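Long-range contacts in proline dehydrogenase (Bradyrhizobium japonicum USDA 110, PDB 3HAZ), which probably oxidises proline to glutamate in two steps, joining an FAD-dependent proline dehydrogenase and an NAD-dependent 1-pyrroline-5-carboxylate dehydrogenase in one chain: residues 200-208 / 812-820; 267-278 / 300-311. All blocks are in the same frame, centred on the assembly; numbering follows the deposited sequence.

Contact 1 (200-208 / 812-820); sequences GARTAADAR and EMVAGAARE
T203 meets helix 804-819 at G816, where the helix has no side chain: the methyl CG2 comes down on G816 CA at 3.6 Å and lies 3.7 Å from M813 O. A CB on G816 would fall on that methyl, so the glycine is what admits it. The torsion of T203 divides its two branches: with chi1 at 77°, OG1 sits between the backbone N and the carbonyl carbon and accepts from D206 N, while CG2 is turned to the helix. Were T203 an alanine, the loss of both branches would probably open a gap at G816 CA and leave D206 N without its capping acceptor. Next to the methyl, R202 CB packs on M813 CG (3.8 Å), the two side chains crossing obliquely, and R202 O takes a CA-H...O contact from A817 CA at 3.2 Å. The guanidinium then leads away, bonding G200 O through NH2 and forming a salt bridge with D780 through NH1.

Past A204 the packing gives way to water and charge. No direct hydrogen bond joins the two segments; one water accepts from A204 N (3.0 Å) and donates to G816 O and to E820 OE2. The other carboxylate oxygen of E820 forms a salt bridge with R254. D206 OD2 accepts from R202 N at 3.1 Å and, weakly, from T203 N; the exchange between T203 and D206 is a capping box at the N-terminus of helix 204-223, here set by the proline dehydrogenase part of the chain against a helix of the aldehyde dehydrogenase part.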
loop_
_atom_site.group_PDB
_atom_site.type_symbol
_atom_site.label_atom_id
_atom_site.label_comp_id
_atom_site.label_asym_id
_atom_site.label_seq_id
_atom_site.Cartn_x
_atom_site.Cartn_y
_atom_site.Cartn_z
ATOM N N GLY A 200 -35.745 24.342 29.767
ATOM C CA GLY A 200 -34.867 24.061 30.893
ATOM C C GLY A 200 -34.783 25.135 31.963
ATOM O O GLY A 200 -33.772 25.820 32.093
ATOM N N ALA A 201 -35.843 25.292 32.741
ATOM C CA ALA A 201 -35.749 26.119 33.938
ATOM C C ALA A 201 -34.586 25.621 34.800
ATOM O O ALA A 201 -34.457 24.425 35.058
ATOM C CB ALA A 201 -37.045 26.067 34.726
ATOM N N ARG A 202 -33.731 26.540 35.225
ATOM C CA ARG A 202 -32.660 26.218 36.159
ATOM C C ARG A 202 -33.056 26.543 37.596
ATOM O O ARG A 202 -32.472 26.020 38.544
ATOM C CB ARG A 202 -31.391 26.992 35.797
ATOM C CG ARG A 202 -30.448 26.248 34.869
ATOM C CD ARG A 202 -31.117 25.848 33.569
ATOM N NE ARG A 202 -30.189 25.150 32.682
ATOM C CZ ARG A 202 -30.378 24.984 31.379
ATOM N NH1 ARG A 202 -29.469 24.338 30.660
ATOM N NH2 ARG A 202 -31.472 25.469 30.791
ATOM N N THR A 203 -34.037 27.422 37.758
ATOM C CA THR A 203 -34.432 27.883 39.086
ATOM C C THR A 203 -35.942 27.797 39.228
ATOM O O THR A 203 -36.657 27.673 38.232
ATOM C CB THR A 203 -33.988 29.339 39.342
ATOM O OG1 THR A 203 -34.869 30.240 38.658
ATOM C CG2 THR A 203 -32.557 29.558 38.851
ATOM N N ALA A 204 -36.419 27.853 40.467
ATOM C CA ALA A 204 -37.848 27.883 40.740
ATOM C C ALA A 204 -38.468 29.127 40.110
ATOM O O ALA A 204 -39.553 29.073 39.524
ATOM C CB ALA A 204 -38.108 27.847 42.259
ATOM N N ALA A 205 -37.774 30.252 40.219
ATOM C CA ALA A 205 -38.264 31.475 39.600
ATOM C C ALA A 205 -38.347 31.351 38.070
ATOM O O ALA A 205 -39.273 31.883 37.467
ATOM C CB ALA A 205 -37.424 32.684 40.025
ATOM N N ASP A 206 -37.403 30.640 37.441
ATOM C CA ASP A 206 -37.477 30.426 35.984
ATOM C C ASP A 206 -38.769 29.703 35.628
ATOM O O ASP A 206 -39.471 30.089 34.696
ATOM C CB ASP A 206 -36.327 29.558 35.470
ATOM C CG ASP A 206 -35.033 30.320 35.297
ATOM O OD1 ASP A 206 -35.073 31.540 35.048
ATOM O OD2 ASP A 206 -33.963 29.674 35.392
ATOM N N ALA A 207 -39.052 28.624 36.357
ATOM C CA ALA A 207 -40.242 27.817 36.101
ATOM C C ALA A 207 -41.540 28.623 36.210
ATOM O O ALA A 207 -42.484 28.376 35.463
ATOM C CB ALA A 207 -40.286 26.611 37.031
ATOM N N ARG A 208 -41.589 29.570 37.149
ATOM C CA ARG A 208 -42.765 30.432 37.319
ATOM C C ARG A 208 -42.859 31.437 36.176
ATOM O O ARG A 208 -43.944 31.721 35.660
ATOM C CB ARG A 208 -42.717 31.183 38.658
ATOM C CG ARG A 208 -42.740 30.281 39.893
ATOM C CD ARG A 208 -43.147 31.046 41.162
ATOM N NE ARG A 208 -42.158 32.049 41.553
ATOM C CZ ARG A 208 -41.059 31.774 42.254
ATOM N NH1 ARG A 208 -40.810 30.527 42.630
ATOM N NH2 ARG A 208 -40.205 32.741 42.570
ATOM N N GLU A 812 -27.287 34.665 40.314
ATOM C CA GLU A 812 -28.667 34.359 40.666
ATOM C C GLU A 812 -29.112 32.986 40.125
ATOM O O GLU A 812 -29.873 32.262 40.775
ATOM C CB GLU A 812 -29.584 35.476 40.143
ATOM C CG GLU A 812 -31.021 35.065 39.890
ATOM C CD GLU A 812 -31.806 36.122 39.113
ATOM O OE1 GLU A 812 -31.590 36.271 37.882
ATOM O OE2 GLU A 812 -32.643 36.804 39.740
ATOM N N MET A 813 -28.643 32.625 38.937
ATOM C CA MET A 813 -29.049 31.349 38.343
ATOM C C MET A 813 -28.345 30.162 39.029
ATOM O O MET A 813 -28.955 29.121 39.286
ATOM C CB MET A 813 -28.813 31.341 36.828
ATOM C CG MET A 813 -29.737 30.392 36.083
ATOM S SD MET A 813 -29.368 30.212 34.330
ATOM C CE MET A 813 -29.718 31.849 33.706
ATOM N N VAL A 814 -27.067 30.328 39.342
ATOM C CA VAL A 814 -26.342 29.304 40.101
ATOM C C VAL A 814 -26.992 29.087 41.476
ATOM O O VAL A 814 -27.212 27.949 41.899
ATOM C CB VAL A 814 -24.850 29.659 40.244
ATOM C CG1 VAL A 814 -24.162 28.736 41.258
ATOM C CG2 VAL A 814 -24.155 29.588 38.870
ATOM N N ALA A 815 -27.333 30.179 42.156
ATOM C CA ALA A 815 -27.954 30.084 43.473
ATOM C C ALA A 815 -29.316 29.393 43.417
ATOM O O ALA A 815 -29.621 28.532 44.246
ATOM C CB ALA A 815 -28.077 31.482 44.125
ATOM N N GLY A 816 -30.129 29.775 42.437
ATOM C CA GLY A 816 -31.442 29.181 42.255
ATOM C C GLY A 816 -31.342 27.715 41.896
ATOM O O GLY A 816 -32.139 26.893 42.344
ATOM N N ALA A 817 -30.358 27.384 41.074
ATOM C CA ALA A 817 -30.111 25.994 40.718
ATOM C C ALA A 817 -29.640 25.188 41.930
ATOM O O ALA A 817 -30.071 24.050 42.139
ATOM C CB ALA A 817 -29.095 25.909 39.578
ATOM N N ALA A 818 -28.762 25.782 42.733
ATOM C CA ALA A 818 -28.236 25.093 43.902
ATOM C C ALA A 818 -29.350 24.794 44.903
ATOM O O ALA A 818 -29.334 23.764 45.581
ATOM C CB ALA A 818 -27.128 25.914 44.559
ATOM N N ARG A 819 -30.322 25.696 44.988
ATOM C CA ARG A 819 -31.443 25.506 45.897
ATOM C C ARG A 819 -32.268 24.274 45.522
ATOM O O ARG A 819 -32.941 23.703 46.369
ATOM C CB ARG A 819 -32.339 26.750 45.932
ATOM C CG ARG A 819 -33.350 26.741 47.076
ATOM C CD ARG A 819 -34.350 27.895 46.972
ATOM N NE ARG A 819 -33.694 29.195 46.858
ATOM N N GLU A 820 -32.206 23.861 44.257
ATOM C CA GLU A 820 -33.002 22.725 43.789
ATOM C C GLU A 820 -32.344 21.370 44.027
ATOM O O GLU A 820 -32.947 20.335 43.747
ATOM C CB GLU A 820 -33.338 22.871 42.302
ATOM C CG GLU A 820 -34.274 24.031 41.981
ATOM C CD GLU A 820 -35.580 23.990 42.768
ATOM O OE1 GLU A 820 -36.084 22.883 43.058
ATOM O OE2 GLU A 820 -36.112 25.074 43.089
HETATM O O HOH W 1 -34.796 27.538 42.971
#

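Contact 2 (267-278 / 300-311); sequences AQRAKAHDLNFT and DPSLKGWDGFGL
W306 lies against K271 at the end of helix 252-272, and its side chain can be followed outward atom by atom. CB touches K271 CD (3.6 Å). K271 CG and CB lie over one ring face, CB covering CD2 and CE3. K271 CA stands over the five-membered ring on this side, 3.7 Å from the centroid and 9° off the normal, a CH-pi contact. At the ring edge CD1 faces D274 OD1 at 3.4 Å, the carboxylate plane turned 64° from the ring, and NE1 donates to L275 O (2.9 Å) nearly in the ring plane. CE2 lies close to K271 CA and L275 O; CZ2 also passes near L275 O. CH2 ends against F277 CB at 3.6 Å. CZ3 and CH2 lie under A267 O, on the K271 side, and CZ3 also approaches A267 CB. The opposite face is backed by the backbone N atoms of G308 and F309, so the indole is held on both faces and pinned at its edge. With CG anti to the backbone N, the ring is carried toward the helix.

Beyond the indole, G308 O is gripped twice, by F277 N in an almost straight bond (174°) and by N276 ND2 at 2.8 Å. F277 pairs with F309 in parallel register, completed by a weak bond from G310 N to F277 O. Q268 NE2 donates to S302 OG, whose hydroxyl donates to D300 OD1, the acceptor of an Asx turn. A Schellman motif with D274 at C-prime closes the helix. Strands 276-279 and 309-314 are neighbours in the parallel barrel of the proline dehydrogenase domain, linked by helix 287-298 in a beta-alpha-beta crossover; strands 235-238 and 338-343 flank the pair, and W306 wedges under helix 252-272.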
loop_
_atom_site.group_PDB
_atom_site.type_symbol
_atom_site.label_atom_id
_atom_site.label_comp_id
_atom_site.label_asym_id
_atom_site.label_seq_id
_atom_site.Cartn_x
_atom_site.Cartn_y
_atom_site.Cartn_z
ATOM N N ALA A 267 -53.115 23.982 30.264
ATOM C CA ALA A 267 -54.023 23.294 29.342
ATOM C C ALA A 267 -55.458 23.815 29.474
ATOM O O ALA A 267 -56.158 23.989 28.479
ATOM C CB ALA A 267 -53.988 21.786 29.589
ATOM N N GLN A 268 -55.884 24.053 30.710
ATOM C CA GLN A 268 -57.213 24.584 30.980
ATOM C C GLN A 268 -57.379 25.976 30.369
ATOM O O GLN A 268 -58.427 26.305 29.820
ATOM C CB GLN A 268 -57.474 24.631 32.485
ATOM C CG GLN A 268 -57.467 23.260 33.183
ATOM C CD GLN A 268 -57.650 23.380 34.690
ATOM O OE1 GLN A 268 -57.430 24.449 35.268
ATOM N NE2 GLN A 268 -58.064 22.288 35.334
ATOM N N ARG A 269 -56.334 26.786 30.461
ATOM C CA ARG A 269 -56.369 28.130 29.908
ATOM C C ARG A 269 -56.455 28.080 28.390
ATOM O O ARG A 269 -57.123 28.911 27.774
ATOM C CB ARG A 269 -55.135 28.914 30.343
ATOM C CG ARG A 269 -55.188 29.385 31.792
ATOM C CD ARG A 269 -53.789 29.672 32.311
ATOM N NE ARG A 269 -53.803 30.169 33.679
ATOM C CZ ARG A 269 -53.931 31.450 34.001
ATOM N NH1 ARG A 269 -54.067 32.367 33.051
ATOM N NH2 ARG A 269 -53.929 31.812 35.274
ATOM N N ALA A 270 -55.762 27.110 27.795
ATOM C CA ALA A 270 -55.798 26.903 26.354
ATOM C C ALA A 270 -57.173 26.380 25.936
ATOM O O ALA A 270 -57.740 26.815 24.937
ATOM C CB ALA A 270 -54.703 25.923 25.937
ATOM N N LYS A 271 -57.698 25.438 26.711
ATOM C CA LYS A 271 -59.018 24.882 26.452
ATOM C C LYS A 271 -60.079 25.981 26.412
ATOM O O LYS A 271 -60.945 25.984 25.539
ATOM C CB LYS A 271 -59.380 23.836 27.513
ATOM C CG LYS A 271 -60.852 23.426 27.492
ATOM C CD LYS A 271 -61.101 22.225 28.394
ATOM C CE LYS A 271 -62.562 21.803 28.385
ATOM N NZ LYS A 271 -63.402 22.656 29.267
ATOM N N ALA A 272 -59.999 26.916 27.355
ATOM C CA ALA A 272 -60.971 28.002 27.437
ATOM C C ALA A 272 -61.004 28.861 26.167
ATOM O O ALA A 272 -62.008 29.497 25.882
ATOM C CB ALA A 272 -60.715 28.865 28.668
ATOM N N HIS A 273 -59.910 28.881 25.408
ATOM C CA HIS A 273 -59.912 29.565 24.115
ATOM C C HIS A 273 -59.994 28.562 22.977
ATOM O O HIS A 273 -59.854 28.928 21.806
ATOM C CB HIS A 273 -58.670 30.444 23.940
ATOM C CG HIS A 273 -58.672 31.668 24.800
ATOM N ND1 HIS A 273 -59.703 32.581 24.789
ATOM C CD2 HIS A 273 -57.768 32.127 25.697
ATOM C CE1 HIS A 273 -59.436 33.553 25.645
ATOM N NE2 HIS A 273 -58.269 33.299 26.211
ATOM N N ASP A 274 -60.213 27.299 23.332
ATOM C CA ASP A 274 -60.306 26.209 22.364
ATOM C C ASP A 274 -59.101 26.184 21.433
ATOM O O ASP A 274 -59.254 26.129 20.214
ATOM C CB ASP A 274 -61.594 26.326 21.545
ATOM C CG ASP A 274 -61.939 25.039 20.816
ATOM O OD1 ASP A 274 -61.563 23.959 21.314
ATOM O OD2 ASP A 274 -62.581 25.109 19.748
ATOM N N LEU A 275 -57.905 26.222 22.015
ATOM C CA LEU A 275 -56.665 26.253 21.242
ATOM C C LEU A 275 -56.053 24.864 21.070
ATOM O O LEU A 275 -56.389 23.932 21.790
ATOM C CB LEU A 275 -55.637 27.173 21.916
ATOM C CG LEU A 275 -56.021 28.642 22.155
ATOM C CD1 LEU A 275 -54.888 29.348 22.898
ATOM C CD2 LEU A 275 -56.350 29.357 20.841
ATOM N N ASN A 276 -55.162 24.739 20.096
ATOM C CA ASN A 276 -54.281 23.590 20.006
ATOM C C ASN A 276 -53.164 23.787 21.043
ATOM O O ASN A 276 -52.519 24.837 21.078
ATOM C CB ASN A 276 -53.706 23.500 18.588
ATOM C CG ASN A 276 -52.777 22.292 18.392
ATOM O OD1 ASN A 276 -51.883 22.324 17.547
ATOM N ND2 ASN A 276 -52.989 21.234 19.170
ATOM N N PHE A 277 -52.951 22.787 21.890
ATOM C CA PHE A 277 -51.968 22.867 22.966
ATOM C C PHE A 277 -50.999 21.682 22.854
ATOM O O PHE A 277 -51.382 20.541 23.106
ATOM C CB PHE A 277 -52.702 22.857 24.315
ATOM C CG PHE A 277 -51.809 23.054 25.506
ATOM C CD1 PHE A 277 -51.482 24.334 25.944
ATOM C CD2 PHE A 277 -51.317 21.965 26.203
ATOM C CE1 PHE A 277 -50.662 24.520 27.044
ATOM C CE2 PHE A 277 -50.495 22.139 27.314
ATOM C CZ PHE A 277 -50.167 23.417 27.734
ATOM N N THR A 278 -49.750 21.951 22.475
ATOM C CA THR A 278 -48.807 20.876 22.164
ATOM C C THR A 278 -47.619 20.842 23.120
ATOM O O THR A 278 -46.913 21.838 23.276
ATOM C CB THR A 278 -48.266 20.989 20.712
ATOM O OG1 THR A 278 -49.349 21.224 19.808
ATOM C CG2 THR A 278 -47.540 19.706 20.303
ATOM N N ASP A 300 -57.121 14.423 33.786
ATOM C CA ASP A 300 -57.962 15.328 34.562
ATOM C C ASP A 300 -59.282 15.634 33.854
ATOM O O ASP A 300 -59.291 16.083 32.711
ATOM C CB ASP A 300 -57.223 16.624 34.891
ATOM C CG ASP A 300 -57.954 17.460 35.930
ATOM O OD1 ASP A 300 -58.980 18.077 35.585
ATOM O OD2 ASP A 300 -57.499 17.503 37.091
ATOM N N PRO A 301 -60.405 15.399 34.546
ATOM C CA PRO A 301 -61.753 15.566 33.986
ATOM C C PRO A 301 -61.980 16.954 33.395
ATOM O O PRO A 301 -62.839 17.108 32.529
ATOM C CB PRO A 301 -62.665 15.362 35.200
ATOM C CG PRO A 301 -61.859 14.511 36.135
ATOM C CD PRO A 301 -60.433 14.937 35.944
ATOM N N SER A 302 -61.223 17.943 33.861
ATOM C CA SER A 302 -61.376 19.319 33.391
ATOM C C SER A 302 -61.009 19.480 31.912
ATOM O O SER A 302 -61.325 20.501 31.301
ATOM C CB SER A 302 -60.539 20.282 34.241
ATOM O OG SER A 302 -59.153 20.143 33.956
ATOM N N LEU A 303 -60.348 18.478 31.338
ATOM C CA LEU A 303 -59.931 18.565 29.935
ATOM C C LEU A 303 -60.903 17.867 28.976
ATOM O O LEU A 303 -60.683 17.828 27.767
ATOM C CB LEU A 303 -58.493 18.063 29.757
ATOM C CG LEU A 303 -57.455 18.872 30.545
ATOM C CD1 LEU A 303 -56.026 18.419 30.243
ATOM C CD2 LEU A 303 -57.622 20.363 30.267
ATOM N N LYS A 304 -61.996 17.340 29.520
ATOM C CA LYS A 304 -63.051 16.762 28.692
ATOM C C LYS A 304 -63.663 17.818 27.772
ATOM O O LYS A 304 -63.686 19.009 28.100
ATOM C CB LYS A 304 -64.155 16.170 29.571
ATOM C CG LYS A 304 -63.769 14.908 30.324
ATOM C CD LYS A 304 -64.861 14.537 31.336
ATOM C CE LYS A 304 -64.614 13.169 31.957
ATOM N NZ LYS A 304 -64.624 12.083 30.932
ATOM N N GLY A 305 -64.166 17.374 26.625
ATOM C CA GLY A 305 -64.888 18.248 25.716
ATOM C C GLY A 305 -64.002 19.252 25.003
ATOM O O GLY A 305 -64.446 20.345 24.662
ATOM N N TRP A 306 -62.744 18.880 24.779
ATOM C CA TRP A 306 -61.792 19.753 24.099
ATOM C C TRP A 306 -60.830 18.903 23.287
ATOM O O TRP A 306 -60.267 17.932 23.800
ATOM C CB TRP A 306 -61.048 20.617 25.119
ATOM C CG TRP A 306 -59.821 21.323 24.599
ATOM C CD1 TRP A 306 -59.750 22.181 23.538
ATOM C CD2 TRP A 306 -58.496 21.253 25.145
ATOM N NE1 TRP A 306 -58.462 22.641 23.385
ATOM C CE2 TRP A 306 -57.675 22.088 24.360
ATOM C CE3 TRP A 306 -57.926 20.562 26.217
ATOM C CZ2 TRP A 306 -56.312 22.247 24.613
ATOM C CZ3 TRP A 306 -56.573 20.726 26.471
ATOM C CH2 TRP A 306 -55.782 21.560 25.672
ATOM N N ASP A 307 -60.656 19.261 22.017
ATOM C CA ASP A 307 -59.913 18.427 21.072
ATOM C C ASP A 307 -58.514 18.968 20.727
ATOM O O ASP A 307 -57.877 18.498 19.778
ATOM C CB ASP A 307 -60.717 18.251 19.772
ATOM C CG ASP A 307 -62.086 17.612 19.997
ATOM O OD1 ASP A 307 -62.294 16.966 21.046
ATOM O OD2 ASP A 307 -62.957 17.753 19.109
ATOM N N GLY A 308 -58.031 19.941 21.492
ATOM C CA GLY A 308 -56.783 20.609 21.148
ATOM C C GLY A 308 -55.517 20.115 21.833
ATOM O O GLY A 308 -54.409 20.490 21.439
ATOM N N PHE A 309 -55.668 19.284 22.861
ATOM C CA PHE A 309 -54.509 18.789 23.599
ATOM C C PHE A 309 -53.707 17.814 22.758
ATOM O O PHE A 309 -54.269 17.048 21.976
ATOM C CB PHE A 309 -54.919 18.120 24.911
ATOM C CG PHE A 309 -53.754 17.720 25.777
ATOM C CD1 PHE A 309 -53.232 18.600 26.714
ATOM C CD2 PHE A 309 -53.177 16.465 25.652
ATOM C CE1 PHE A 309 -52.159 18.238 27.508
ATOM C CE2 PHE A 309 -52.097 16.100 26.442
ATOM C CZ PHE A 309 -51.591 16.987 27.373
ATOM N N GLY A 310 -52.390 17.841 22.930
ATOM C CA GLY A 310 -51.520 16.972 22.165
ATOM C C GLY A 310 -50.051 17.054 22.533
ATOM O O GLY A 310 -49.659 17.745 23.485
ATOM N N LEU A 311 -49.237 16.340 21.762
ATOM C CA LEU A 311 -47.810 16.242 22.029
ATOM C C LEU A 311 -47.061 15.946 20.741
ATOM O O LEU A 311 -47.651 15.493 19.751
ATOM C CB LEU A 311 -47.530 15.123 23.024
ATOM C CG LEU A 311 -47.396 13.724 22.405
ATOM C CD1 LEU A 311 -46.777 12.751 23.406
ATOM C CD2 LEU A 311 -48.740 13.208 21.913
HETATM O O HOH W 2 -62.263 21.388 21.032
#

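Contact 1 joins the two catalytic parts of the chain across a partly buried seam, whereas contact 2 lies wholly within the proline dehydrogenase barrel and is mostly buried. Their centres lie about 28 Å apart and their nearest atoms about 10 Å, but they share a neighbourhood: helix 204-223, which begins in contact 1, also packs against L275 of contact 2, and R254 at the start of helix 252-272 pairs with E820, while the end of that helix belongs to contact 2. The chemistry follows the place. Contact 2 buries 688 Å² and adds a water to its direct bonds; contact 1 buries 301 Å², has no direct hydrogen bond across, and is bridged by water beside close carbon packing.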